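Local coordinates for protein putative ATP-dependent endonuclease of the OLD family (Thermus scotoductus, PDB 6P74) that degrades linear and supercoiled double-stranded DNA in the 5' to 3' direction using divalent metal ions, and hydrolyses ATP when stimulated by DNA, at residues 410-415 against 426-431; 373-378 against 414-419; 461-466 against 470-475; 383-388 against 517-522. All blocks are in the same frame, centred on the assembly; numbering follows the deposited sequence. Where two conformers were deposited one is given.

Interaction 1: residues 410-415 against 426-431; sequences AGIELI and FVVVHD. With SM (samarium (III) ion), chain O.
Ile412 reaches from helix 409-422 onto Val428 and His430 of strand 426-431. At CB the side chain forks. CG2, set anti to the backbone N, ends on Val428 CG1 at 3.7 Å, and this methyl pair is the tightest touch between the segments. The other branch lies beside the backbone N and runs out through CG1 in an extended shape (chi2 175°), which carries CD1 along the strand to His430 CB at 4.1 Å, with the backbone Val429 O 4.3 Å from the same methyl. Helix and strand segments run antiparallel (172°), 10.5 Å apart at the axes. Val429 points its own side chain away from the helix, onto helix 513-523. Beyond the apolar part, His430 turns its ring back on the backbone: ND1 donates to Asp431 O at 2.7 Å, with the oxygen close to the ring plane but the nitrogen 55° out of the carbonyl plane. Asp431, ending the strand, takes no part in this packing; OD2 binds the samarium ion at 2.4 Å, while OD1 accepts the amide of Leu479, which helps fix the carboxylate. A parallel strand ending in a metal-binding aspartate, with Asp433 two residues on, is the DxD element of the Toprim fold.

Interaction 2: residues 373-378 against 414-419; sequences ALLVEG and LIVGVC
Leu375 rests its forked end on Ile415 and Val416 of helix 409-422. CD1 is the busier methyl: it meets Val416 CG2 at 3.6 Å and Ile415 CG2 at 3.9 Å, while CD2 leans on the same Ile415 CG2 from the other prong, also at 3.9 Å. The leucine CG lies beside its backbone N (chi1 -49°) and the chain then extends, so the fork is held well out from the strand. Ile415 offers only CG2 here; its longer branch bends back (chi2 -52°) and takes CD1 off to one side, and the residue also packs on Val317. Val416 contributes CG2 from the flank of the helix. This is one face of the Rossmann-like Toprim sheet: strand 372-376 is an inner strand, and the chain passes through helix 379-391 on the opposite face and strand 401-405 before helix 409-422 returns to cover Leu375. Further out, Val416 also rests on Phe426 and Val428 of the neighbouring strand. Leu374, alternating with Leu375, faces Ala385 and Phe389 of helix 379-391. Just past the strand end, Glu377, inferred to bind a divalent metal cation, sets its side chain against His430.

Interaction 3: residues 461-466 against 470-475; sequences QRIQAC and ERVFVV
Val472, Gln464 and Ile463 carry this contact, which has no hydrogen bond across it. Val472 opens the strand 472-475 with its side chain directed at helix 443-467, and it has more of its surface buried here than any other residue of the pair. Both of its methyls face a single one of Ile463: CG2 lies 4.1 Å and CG1 4.2 Å from Ile463 CG2, so the methyl of the isoleucine sits almost evenly across the valine fork, with the two side chains crossing at about a right angle. Ile463 can present that methyl because CG2 stands anti to the backbone N (chi1 -78° for the other branch), while CG1 runs off beside the N. The third member, Gln464, works from the flank. Its CB starts alongside the strand, but CG is anti to the backbone N (chi1 -178°) and the amide swings back, which brings OE1 to 4.3 Å from Val472 CB. The amide thus partly screens the valine at the edge of the contact, where Gln464 remains partly exposed. These two backbones come within 6.7 Å, measured between Gln464 CA and Val472 CA. Ile463 also packs on Lys409 and Glu413 of helix 409-422, and Val472 on His430. Phe473, next in the strand, turns the other way onto helix 513-523. Strand 426-431, helix 443-467 and strand 472-475 follow one another as a beta-alpha-beta crossover, and the helix lies here on the outermost strand of the parallel Toprim sheet.

Interaction 4: residues 383-388 against 517-522; sequences VAALQL and EAIRQV
Two helices on one face of the Toprim sheet, 379-391 and 513-523, meet where Ile519 touches Leu388 and Ala385. The second helix lies close to the C-terminal end of the chain and the first directly follows strand 372-376, so the contact joins two ends of the Toprim region across more than a hundred residues. A single methyl does nearly all the work. CD1 of Ile519 lies 3.6 Å from Leu388 CB and 3.9 Å from Leu388 CD1, and the two side chains cross at about a right angle. The same methyl comes within 3.9 Å of Ala385 O and 4.4 Å of Ala385 CB, fitting against the helix where the small alanine lets it approach the backbone. Ile519 delivers CD1 there because CG1 lies beside the backbone N and then stretches outward (chi2 152°). The nearest alpha carbons, Ala385 CA and Ile519 CA, are 7.3 Å apart. Phe515, one turn earlier on the same helix, packs on Ala384, Ala385 and Leu388, and Leu392 flanks Ile519. Asp381, inferred to bind the second divalent metal cation, is a turn before Ala385. With all three touching residues buried and only carbon meeting carbon or a backbone oxygen, the helices are joined here by dispersion and the burial of apolar surface, without a directional bond between the two segments.

The contacts wrap one four-stranded parallel sheet. Interactions 1 and 2, with centres 4 Å apart, share helix 409-422, and their strands are hydrogen-bonded neighbours (Val427 O to Leu375 N, 2.7 Å). Interaction 3 adds the next strand (Val428 O to Phe473 N, 2.8 Å), and its helix is tied to that of interaction 1 by a salt bridge, Glu413 OE2 to Arg462 NE. Interaction 4 covers the opposite face, with Ala385 CB 4.0 Å from Leu374 CD2. At the metal end, Glu377 OE2 lies 2.7 Å from Asp431 N in a probable hydrogen bond, linking two inferred metal ligands; Asp431 and Glu480 bind the samarium ion.

Interaction 1: residues 410-415 against 426-431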
loop_
_atom_site.group_PDB
_atom_site.type_symbol
_atom_site.label_atom_id
_atom_site.label_comp_id
_atom_site.label_asym_id
_atom_site.label_seq_id
_atom_site.Cartn_x
_atom_site.Cartn_y
_atom_site.Cartn_z
ATOM N N ALA A 410 21.985 32.996 -22.095
ATOM C CA ALA A 410 20.839 33.338 -21.256
ATOM C C ALA A 410 20.066 32.089 -20.852
ATOM O O ALA A 410 19.534 32.024 -19.740
ATOM C CB ALA A 410 19.920 34.344 -21.973
ATOM N N GLY A 411 20.018 31.085 -21.728
ATOM C CA GLY A 411 19.380 29.826 -21.378
ATOM C C GLY A 411 20.139 29.074 -20.307
ATOM O O GLY A 411 19.534 28.399 -19.466
ATOM N N ILE A 412 21.475 29.159 -20.335
ATOM C CA ILE A 412 22.292 28.521 -19.303
ATOM C C ILE A 412 22.029 29.161 -17.939
ATOM O O ILE A 412 21.812 28.463 -16.948
ATOM C CB ILE A 412 23.789 28.579 -19.667
ATOM C CG1 ILE A 412 24.090 27.657 -20.839
ATOM C CG2 ILE A 412 24.633 28.116 -18.494
ATOM C CD1 ILE A 412 25.508 27.755 -21.339
ATOM N N GLU A 413 22.072 30.491 -17.866
ATOM C CA GLU A 413 21.676 31.193 -16.648
ATOM C C GLU A 413 20.402 30.615 -16.055
ATOM O O GLU A 413 20.319 30.361 -14.848
ATOM C CB GLU A 413 21.431 32.668 -16.929
ATOM C CG GLU A 413 22.605 33.515 -17.118
ATOM C CD GLU A 413 22.223 34.945 -16.879
ATOM O OE1 GLU A 413 21.951 35.286 -15.706
ATOM O OE2 GLU A 413 22.129 35.710 -17.862
ATOM N N LEU A 414 19.382 30.424 -16.895
ATOM C CA LEU A 414 18.102 29.960 -16.380
ATOM C C LEU A 414 18.250 28.593 -15.731
ATOM O O LEU A 414 17.851 28.399 -14.582
ATOM C CB LEU A 414 17.062 29.933 -17.499
ATOM C CG LEU A 414 15.632 29.534 -17.136
ATOM C CD1 LEU A 414 15.148 30.319 -15.910
ATOM C CD2 LEU A 414 14.748 29.849 -18.314
ATOM N N ILE A 415 18.861 27.642 -16.443
ATOM C CA ILE A 415 18.952 26.277 -15.936
ATOM C C ILE A 415 19.872 26.221 -14.728
ATOM O O ILE A 415 19.637 25.450 -13.789
ATOM C CB ILE A 415 19.432 25.305 -17.037
ATOM C CG1 ILE A 415 18.537 25.364 -18.266
ATOM C CG2 ILE A 415 19.499 23.876 -16.497
ATOM C CD1 ILE A 415 17.094 25.195 -17.958
ATOM N N PHE A 426 25.894 20.266 -11.137
ATOM C CA PHE A 426 25.987 20.581 -12.555
ATOM C C PHE A 426 27.380 21.106 -12.882
ATOM O O PHE A 426 28.104 21.588 -12.011
ATOM C CB PHE A 426 24.924 21.608 -12.970
ATOM C CG PHE A 426 25.112 22.952 -12.323
ATOM C CD1 PHE A 426 24.575 23.210 -11.078
ATOM C CD2 PHE A 426 25.871 23.935 -12.942
ATOM C CE1 PHE A 426 24.775 24.438 -10.462
ATOM C CE2 PHE A 426 26.069 25.159 -12.348
ATOM C CZ PHE A 426 25.513 25.416 -11.099
ATOM N N VAL A 427 27.746 21.002 -14.160
ATOM C CA VAL A 427 28.897 21.700 -14.720
ATOM C C VAL A 427 28.418 22.501 -15.938
ATOM O O VAL A 427 27.555 22.047 -16.701
ATOM C CB VAL A 427 30.023 20.702 -15.080
ATOM C CG1 VAL A 427 31.170 21.388 -15.823
ATOM C CG2 VAL A 427 30.546 19.989 -13.822
ATOM N N VAL A 428 28.948 23.706 -16.101
ATOM C CA VAL A 428 28.698 24.533 -17.275
ATOM C C VAL A 428 29.940 24.525 -18.177
ATOM O O VAL A 428 31.069 24.725 -17.702
ATOM C CB VAL A 428 28.351 25.978 -16.881
ATOM C CG1 VAL A 428 28.030 26.763 -18.123
ATOM C CG2 VAL A 428 27.193 26.028 -15.885
ATOM N N VAL A 429 29.735 24.353 -19.484
ATOM C CA VAL A 429 30.753 24.691 -20.482
ATOM C C VAL A 429 30.119 25.638 -21.482
ATOM O O VAL A 429 29.024 25.366 -21.983
ATOM C CB VAL A 429 31.320 23.473 -21.241
ATOM C CG1 VAL A 429 32.755 23.741 -21.670
ATOM C CG2 VAL A 429 31.184 22.203 -20.450
ATOM N N HIS A 430 30.830 26.703 -21.835
ATOM C CA HIS A 430 30.375 27.559 -22.919
ATOM C C HIS A 430 31.577 28.227 -23.588
ATOM O O HIS A 430 32.697 28.245 -23.055
ATOM C CB HIS A 430 29.380 28.594 -22.398
ATOM C CG HIS A 430 29.997 29.596 -21.479
ATOM N ND1 HIS A 430 30.689 30.690 -21.941
ATOM C CD2 HIS A 430 30.057 29.655 -20.123
ATOM C CE1 HIS A 430 31.127 31.396 -20.910
ATOM N NE2 HIS A 430 30.754 30.790 -19.797
ATOM N N ASP A 431 31.324 28.810 -24.754
ATOM C CA ASP A 431 32.360 29.545 -25.475
ATOM C C ASP A 431 32.554 30.932 -24.889
ATOM O O ASP A 431 31.627 31.538 -24.348
ATOM C CB ASP A 431 32.006 29.670 -26.970
ATOM C CG ASP A 431 32.118 28.335 -27.729
ATOM O OD1 ASP A 431 32.732 27.411 -27.173
ATOM O OD2 ASP A 431 31.574 28.195 -28.856
HETATM SM SM SM O . 29.776 28.289 -30.382
HETATM O O HOH W 1 31.033 30.499 -30.904
#

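Interaction 2: residues 373-378 against 414-419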
loop_
_atom_site.group_PDB
_atom_site.type_symbol
_atom_site.label_atom_id
_atom_site.label_comp_id
_atom_site.label_asym_id
_atom_site.label_seq_id
_atom_site.Cartn_x
_atom_site.Cartn_y
_atom_site.Cartn_z
ATOM N N ALA A 373 24.126 17.218 -14.106
ATOM C CA ALA A 373 23.876 17.817 -15.409
ATOM C C ALA A 373 25.117 18.531 -15.928
ATOM O O ALA A 373 25.773 19.272 -15.187
ATOM C CB ALA A 373 22.707 18.815 -15.355
ATOM N N LEU A 374 25.416 18.316 -17.208
ATOM C CA LEU A 374 26.358 19.140 -17.959
ATOM C C LEU A 374 25.542 20.114 -18.813
ATOM O O LEU A 374 24.764 19.689 -19.676
ATOM C CB LEU A 374 27.285 18.282 -18.834
ATOM C CG LEU A 374 28.282 19.059 -19.728
ATOM C CD1 LEU A 374 29.348 19.833 -18.917
ATOM C CD2 LEU A 374 28.965 18.138 -20.702
ATOM N N LEU A 375 25.700 21.409 -18.553
ATOM C CA LEU A 375 24.951 22.459 -19.246
ATOM C C LEU A 375 25.810 23.031 -20.374
ATOM O O LEU A 375 26.897 23.544 -20.104
ATOM C CB LEU A 375 24.570 23.569 -18.260
ATOM C CG LEU A 375 23.934 23.017 -16.979
ATOM C CD1 LEU A 375 23.395 24.142 -16.067
ATOM C CD2 LEU A 375 22.804 22.016 -17.341
ATOM N N VAL A 376 25.328 22.953 -21.626
ATOM C CA VAL A 376 26.030 23.530 -22.772
ATOM C C VAL A 376 25.081 24.474 -23.521
ATOM O O VAL A 376 23.860 24.490 -23.299
ATOM C CB VAL A 376 26.612 22.452 -23.727
ATOM C CG1 VAL A 376 27.407 21.425 -22.970
ATOM C CG2 VAL A 376 25.509 21.780 -24.532
ATOM N N GLU A 377 25.673 25.283 -24.417
ATOM C CA GLU A 377 24.911 26.319 -25.113
ATOM C C GLU A 377 23.904 25.745 -26.098
ATOM O O GLU A 377 22.756 26.207 -26.160
ATOM C CB GLU A 377 25.823 27.272 -25.859
ATOM C CG GLU A 377 26.697 28.121 -24.982
ATOM C CD GLU A 377 27.718 28.898 -25.798
ATOM O OE1 GLU A 377 27.322 29.877 -26.451
ATOM O OE2 GLU A 377 28.905 28.509 -25.823
ATOM N N GLY A 378 24.317 24.777 -26.909
ATOM C CA GLY A 378 23.580 24.557 -28.142
ATOM C C GLY A 378 23.718 23.151 -28.675
ATOM O O GLY A 378 24.363 22.289 -28.074
ATOM N N LEU A 414 19.382 30.424 -16.895
ATOM C CA LEU A 414 18.102 29.960 -16.380
ATOM C C LEU A 414 18.250 28.593 -15.731
ATOM O O LEU A 414 17.851 28.399 -14.582
ATOM C CB LEU A 414 17.062 29.933 -17.499
ATOM C CG LEU A 414 15.632 29.534 -17.136
ATOM C CD1 LEU A 414 15.148 30.319 -15.910
ATOM C CD2 LEU A 414 14.748 29.849 -18.314
ATOM N N ILE A 415 18.861 27.642 -16.443
ATOM C CA ILE A 415 18.952 26.277 -15.936
ATOM C C ILE A 415 19.872 26.221 -14.728
ATOM O O ILE A 415 19.637 25.450 -13.789
ATOM C CB ILE A 415 19.432 25.305 -17.037
ATOM C CG1 ILE A 415 18.537 25.364 -18.266
ATOM C CG2 ILE A 415 19.499 23.876 -16.497
ATOM C CD1 ILE A 415 17.094 25.195 -17.958
ATOM N N VAL A 416 20.962 27.003 -14.748
ATOM C CA VAL A 416 21.819 27.112 -13.571
ATOM C C VAL A 416 21.007 27.555 -12.352
ATOM O O VAL A 416 21.113 26.971 -11.267
ATOM C CB VAL A 416 22.990 28.067 -13.838
ATOM C CG1 VAL A 416 23.527 28.619 -12.511
ATOM C CG2 VAL A 416 24.093 27.337 -14.567
ATOM N N GLY A 417 20.177 28.591 -12.516
ATOM C CA GLY A 417 19.402 29.098 -11.387
ATOM C C GLY A 417 18.442 28.067 -10.817
ATOM O O GLY A 417 18.275 27.962 -9.603
ATOM N N VAL A 418 17.831 27.268 -11.685
ATOM C CA VAL A 418 16.975 26.181 -11.228
ATOM C C VAL A 418 17.805 25.097 -10.547
ATOM O O VAL A 418 17.487 24.666 -9.433
ATOM C CB VAL A 418 16.156 25.625 -12.408
ATOM C CG1 VAL A 418 15.437 24.364 -12.004
ATOM C CG2 VAL A 418 15.168 26.677 -12.878
ATOM N N CYS A 419 18.894 24.653 -11.190
ATOM C CA CYS A 419 19.753 23.649 -10.558
ATOM C C CYS A 419 20.285 24.131 -9.210
ATOM O O CYS A 419 20.316 23.371 -8.232
ATOM C CB CYS A 419 20.931 23.287 -11.467
ATOM S SG CYS A 419 20.479 22.393 -12.931
#

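Interaction 3: residues 461-466 against 470-475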
loop_
_atom_site.group_PDB
_atom_site.type_symbol
_atom_site.label_atom_id
_atom_site.label_comp_id
_atom_site.label_asym_id
_atom_site.label_seq_id
_atom_site.Cartn_x
_atom_site.Cartn_y
_atom_site.Cartn_z
ATOM N N GLN A 461 30.171 36.836 -17.490
ATOM C CA GLN A 461 30.262 37.194 -16.081
ATOM C C GLN A 461 28.994 36.818 -15.327
ATOM O O GLN A 461 29.063 36.400 -14.167
ATOM C CB GLN A 461 30.550 38.694 -15.934
ATOM C CG GLN A 461 30.796 39.131 -14.508
ATOM C CD GLN A 461 31.760 38.188 -13.778
ATOM O OE1 GLN A 461 31.393 37.568 -12.774
ATOM N NE2 GLN A 461 32.992 38.068 -14.287
ATOM N N ARG A 462 27.828 36.946 -15.954
ATOM C CA ARG A 462 26.608 36.563 -15.249
ATOM C C ARG A 462 26.561 35.058 -15.010
ATOM O O ARG A 462 26.166 34.610 -13.925
ATOM C CB ARG A 462 25.383 37.016 -16.011
ATOM C CG ARG A 462 25.189 38.523 -16.133
ATOM C CD ARG A 462 24.048 38.804 -17.149
ATOM N NE ARG A 462 22.822 38.186 -16.650
ATOM C CZ ARG A 462 22.035 38.705 -15.699
ATOM N NH1 ARG A 462 22.324 39.883 -15.150
ATOM N NH2 ARG A 462 20.947 38.051 -15.293
ATOM N N ILE A 463 27.003 34.264 -15.991
ATOM C CA ILE A 463 27.066 32.818 -15.802
ATOM C C ILE A 463 28.005 32.474 -14.652
ATOM O O ILE A 463 27.746 31.562 -13.857
ATOM C CB ILE A 463 27.486 32.134 -17.121
ATOM C CG1 ILE A 463 26.283 32.070 -18.062
ATOM C CG2 ILE A 463 28.023 30.732 -16.840
ATOM C CD1 ILE A 463 26.656 31.888 -19.528
ATOM N N GLN A 464 29.118 33.186 -14.559
ATOM C CA GLN A 464 30.092 32.934 -13.511
ATOM C C GLN A 464 29.534 33.304 -12.135
ATOM O O GLN A 464 29.804 32.625 -11.135
ATOM C CB GLN A 464 31.352 33.730 -13.835
ATOM C CG GLN A 464 32.451 33.541 -12.899
ATOM C CD GLN A 464 33.645 32.923 -13.567
ATOM O OE1 GLN A 464 33.526 32.173 -14.552
ATOM N NE2 GLN A 464 34.815 33.226 -13.037
ATOM N N ALA A 465 28.742 34.375 -12.073
ATOM C CA ALA A 465 28.149 34.804 -10.815
ATOM C C ALA A 465 27.117 33.798 -10.314
ATOM O O ALA A 465 27.084 33.485 -9.120
ATOM C CB ALA A 465 27.508 36.188 -10.979
ATOM N N CYS A 466 26.267 33.271 -11.194
ATOM C CA CYS A 466 25.277 32.356 -10.645
ATOM C C CYS A 466 25.850 30.953 -10.456
ATOM O O CYS A 466 25.576 30.316 -9.437
ATOM C CB CYS A 466 24.017 32.332 -11.499
ATOM S SG CYS A 466 24.268 32.069 -13.288
ATOM N N GLU A 470 34.104 27.712 -10.022
ATOM C CA GLU A 470 34.578 26.343 -9.927
ATOM C C GLU A 470 33.713 25.363 -10.702
ATOM O O GLU A 470 34.127 24.212 -10.887
ATOM C CB GLU A 470 34.684 25.927 -8.450
ATOM C CG GLU A 470 33.366 25.605 -7.753
ATOM C CD GLU A 470 32.542 26.834 -7.391
ATOM O OE1 GLU A 470 33.030 27.974 -7.535
ATOM O OE2 GLU A 470 31.381 26.647 -6.957
ATOM N N ARG A 471 32.550 25.790 -11.186
ATOM C CA ARG A 471 31.667 24.920 -11.946
ATOM C C ARG A 471 31.605 25.280 -13.424
ATOM O O ARG A 471 30.842 24.654 -14.169
ATOM C CB ARG A 471 30.260 24.953 -11.337
ATOM C CG ARG A 471 30.265 24.701 -9.838
ATOM C CD ARG A 471 29.126 23.780 -9.399
ATOM N NE ARG A 471 27.904 24.490 -9.118
ATOM C CZ ARG A 471 27.705 25.189 -8.008
ATOM N NH1 ARG A 471 28.692 25.267 -7.122
ATOM N NH2 ARG A 471 26.544 25.810 -7.788
ATOM N N VAL A 472 32.380 26.267 -13.868
ATOM C CA VAL A 472 32.272 26.812 -15.216
ATOM C C VAL A 472 33.586 26.630 -15.955
ATOM O O VAL A 472 34.650 27.014 -15.452
ATOM C CB VAL A 472 31.865 28.294 -15.195
ATOM C CG1 VAL A 472 31.761 28.830 -16.637
ATOM C CG2 VAL A 472 30.568 28.418 -14.535
ATOM N N PHE A 473 33.501 26.058 -17.155
ATOM C CA PHE A 473 34.633 25.922 -18.065
ATOM C C PHE A 473 34.380 26.767 -19.310
ATOM O O PHE A 473 33.287 26.720 -19.879
ATOM C CB PHE A 473 34.846 24.447 -18.423
ATOM C CG PHE A 473 35.218 23.601 -17.231
ATOM C CD1 PHE A 473 34.273 23.279 -16.270
ATOM C CD2 PHE A 473 36.527 23.203 -17.032
ATOM C CE1 PHE A 473 34.617 22.540 -15.144
ATOM C CE2 PHE A 473 36.881 22.438 -15.919
ATOM C CZ PHE A 473 35.924 22.101 -14.977
ATOM N N VAL A 474 35.378 27.544 -19.735
ATOM C CA VAL A 474 35.193 28.450 -20.858
ATOM C C VAL A 474 36.098 28.018 -22.002
ATOM O O VAL A 474 37.322 27.976 -21.847
ATOM C CB VAL A 474 35.456 29.908 -20.479
ATOM C CG1 VAL A 474 35.178 30.775 -21.696
ATOM C CG2 VAL A 474 34.545 30.328 -19.272
ATOM N N VAL A 475 35.500 27.706 -23.151
ATOM C CA VAL A 475 36.285 27.402 -24.350
ATOM C C VAL A 475 36.647 28.713 -25.040
ATOM O O VAL A 475 35.760 29.443 -25.490
ATOM C CB VAL A 475 35.519 26.480 -25.307
ATOM C CG1 VAL A 475 36.436 26.143 -26.496
ATOM C CG2 VAL A 475 35.075 25.226 -24.604
#

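Interaction 4: residues 383-388 against 517-522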
loop_
_atom_site.group_PDB
_atom_site.type_symbol
_atom_site.label_atom_id
_atom_site.label_comp_id
_atom_site.label_asym_id
_atom_site.label_seq_id
_atom_site.Cartn_x
_atom_site.Cartn_y
_atom_site.Cartn_z
ATOM N N VAL A 383 26.224 17.530 -29.197
ATOM C CA VAL A 383 26.815 16.500 -30.051
ATOM C C VAL A 383 28.271 16.272 -29.679
ATOM O O VAL A 383 28.724 15.132 -29.550
ATOM C CB VAL A 383 26.685 16.877 -31.536
ATOM C CG1 VAL A 383 27.450 15.874 -32.404
ATOM C CG2 VAL A 383 25.222 16.939 -31.947
ATOM N N ALA A 384 29.030 17.356 -29.526
ATOM C CA ALA A 384 30.444 17.220 -29.205
ATOM C C ALA A 384 30.636 16.634 -27.812
ATOM O O ALA A 384 31.456 15.724 -27.624
ATOM C CB ALA A 384 31.145 18.575 -29.326
ATOM N N ALA A 385 29.867 17.121 -26.831
ATOM C CA ALA A 385 29.909 16.540 -25.494
ATOM C C ALA A 385 29.692 15.023 -25.535
ATOM O O ALA A 385 30.513 14.247 -25.019
ATOM C CB ALA A 385 28.873 17.229 -24.599
ATOM N N LEU A 386 28.606 14.576 -26.171
ATOM C CA LEU A 386 28.275 13.149 -26.152
ATOM C C LEU A 386 29.322 12.314 -26.875
ATOM O O LEU A 386 29.587 11.175 -26.475
ATOM C CB LEU A 386 26.883 12.906 -26.754
ATOM C CG LEU A 386 25.693 13.448 -25.945
ATOM C CD1 LEU A 386 24.388 13.332 -26.726
ATOM C CD2 LEU A 386 25.549 12.725 -24.611
ATOM N N GLN A 387 29.935 12.848 -27.926
ATOM C CA GLN A 387 31.019 12.113 -28.557
ATOM C C GLN A 387 32.234 12.036 -27.625
ATOM O O GLN A 387 32.907 11.002 -27.562
ATOM C CB GLN A 387 31.374 12.756 -29.901
ATOM C CG GLN A 387 32.625 12.199 -30.542
ATOM C CD GLN A 387 32.465 10.730 -30.914
ATOM O OE1 GLN A 387 31.361 10.286 -31.233
ATOM N NE2 GLN A 387 33.563 9.968 -30.860
ATOM N N LEU A 388 32.505 13.092 -26.854
ATOM C CA LEU A 388 33.633 13.007 -25.925
ATOM C C LEU A 388 33.337 12.036 -24.791
ATOM O O LEU A 388 34.214 11.257 -24.398
ATOM C CB LEU A 388 34.002 14.385 -25.376
ATOM C CG LEU A 388 34.810 15.203 -26.381
ATOM C CD1 LEU A 388 34.866 16.667 -26.005
ATOM C CD2 LEU A 388 36.219 14.607 -26.526
ATOM N N GLU A 517 37.854 18.751 -19.889
ATOM C CA GLU A 517 37.906 18.802 -18.435
ATOM C C GLU A 517 36.520 19.029 -17.831
ATOM O O GLU A 517 36.205 18.446 -16.783
ATOM C CB GLU A 517 38.910 19.860 -17.973
ATOM C CG GLU A 517 40.136 19.218 -17.334
ATOM C CD GLU A 517 39.752 18.112 -16.348
ATOM O OE1 GLU A 517 40.279 16.979 -16.502
ATOM O OE2 GLU A 517 38.946 18.376 -15.410
ATOM N N ALA A 518 35.669 19.835 -18.476
ATOM C CA ALA A 518 34.286 19.942 -18.013
ATOM C C ALA A 518 33.628 18.569 -17.928
ATOM O O ALA A 518 32.946 18.247 -16.937
ATOM C CB ALA A 518 33.481 20.855 -18.934
ATOM N N ILE A 519 33.832 17.734 -18.959
ATOM C CA ILE A 519 33.207 16.410 -18.987
ATOM C C ILE A 519 33.808 15.505 -17.916
ATOM O O ILE A 519 33.089 14.740 -17.255
ATOM C CB ILE A 519 33.309 15.801 -20.398
ATOM C CG1 ILE A 519 32.349 16.537 -21.335
ATOM C CG2 ILE A 519 32.918 14.318 -20.380
ATOM C CD1 ILE A 519 32.770 16.547 -22.754
ATOM N N ARG A 520 35.122 15.611 -17.689
ATOM C CA ARG A 520 35.752 14.845 -16.615
ATOM C C ARG A 520 35.223 15.267 -15.243
ATOM O O ARG A 520 35.051 14.429 -14.357
ATOM C CB ARG A 520 37.281 14.999 -16.664
ATOM C CG ARG A 520 37.957 14.332 -17.841
ATOM C CD ARG A 520 39.470 14.360 -17.688
ATOM N NE ARG A 520 40.132 13.882 -18.891
ATOM C CZ ARG A 520 40.347 12.608 -19.150
ATOM N NH1 ARG A 520 39.970 11.685 -18.277
ATOM N NH2 ARG A 520 40.933 12.254 -20.281
ATOM N N GLN A 521 34.976 16.564 -15.037
ATOM C CA GLN A 521 34.456 17.000 -13.737
ATOM C C GLN A 521 33.028 16.502 -13.511
ATOM O O GLN A 521 32.697 15.993 -12.428
ATOM C CB GLN A 521 34.521 18.525 -13.610
ATOM C CG GLN A 521 33.944 19.064 -12.259
ATOM C CD GLN A 521 34.470 20.469 -11.906
ATOM O OE1 GLN A 521 35.678 20.709 -11.902
ATOM N NE2 GLN A 521 33.561 21.397 -11.628
ATOM N N VAL A 522 32.154 16.651 -14.512
ATOM C CA VAL A 522 30.769 16.225 -14.303
ATOM C C VAL A 522 30.680 14.712 -14.141
ATOM O O VAL A 522 29.722 14.211 -13.546
ATOM C CB VAL A 522 29.842 16.700 -15.441
ATOM C CG1 VAL A 522 29.964 15.759 -16.644
ATOM C CG2 VAL A 522 28.342 16.791 -14.948
#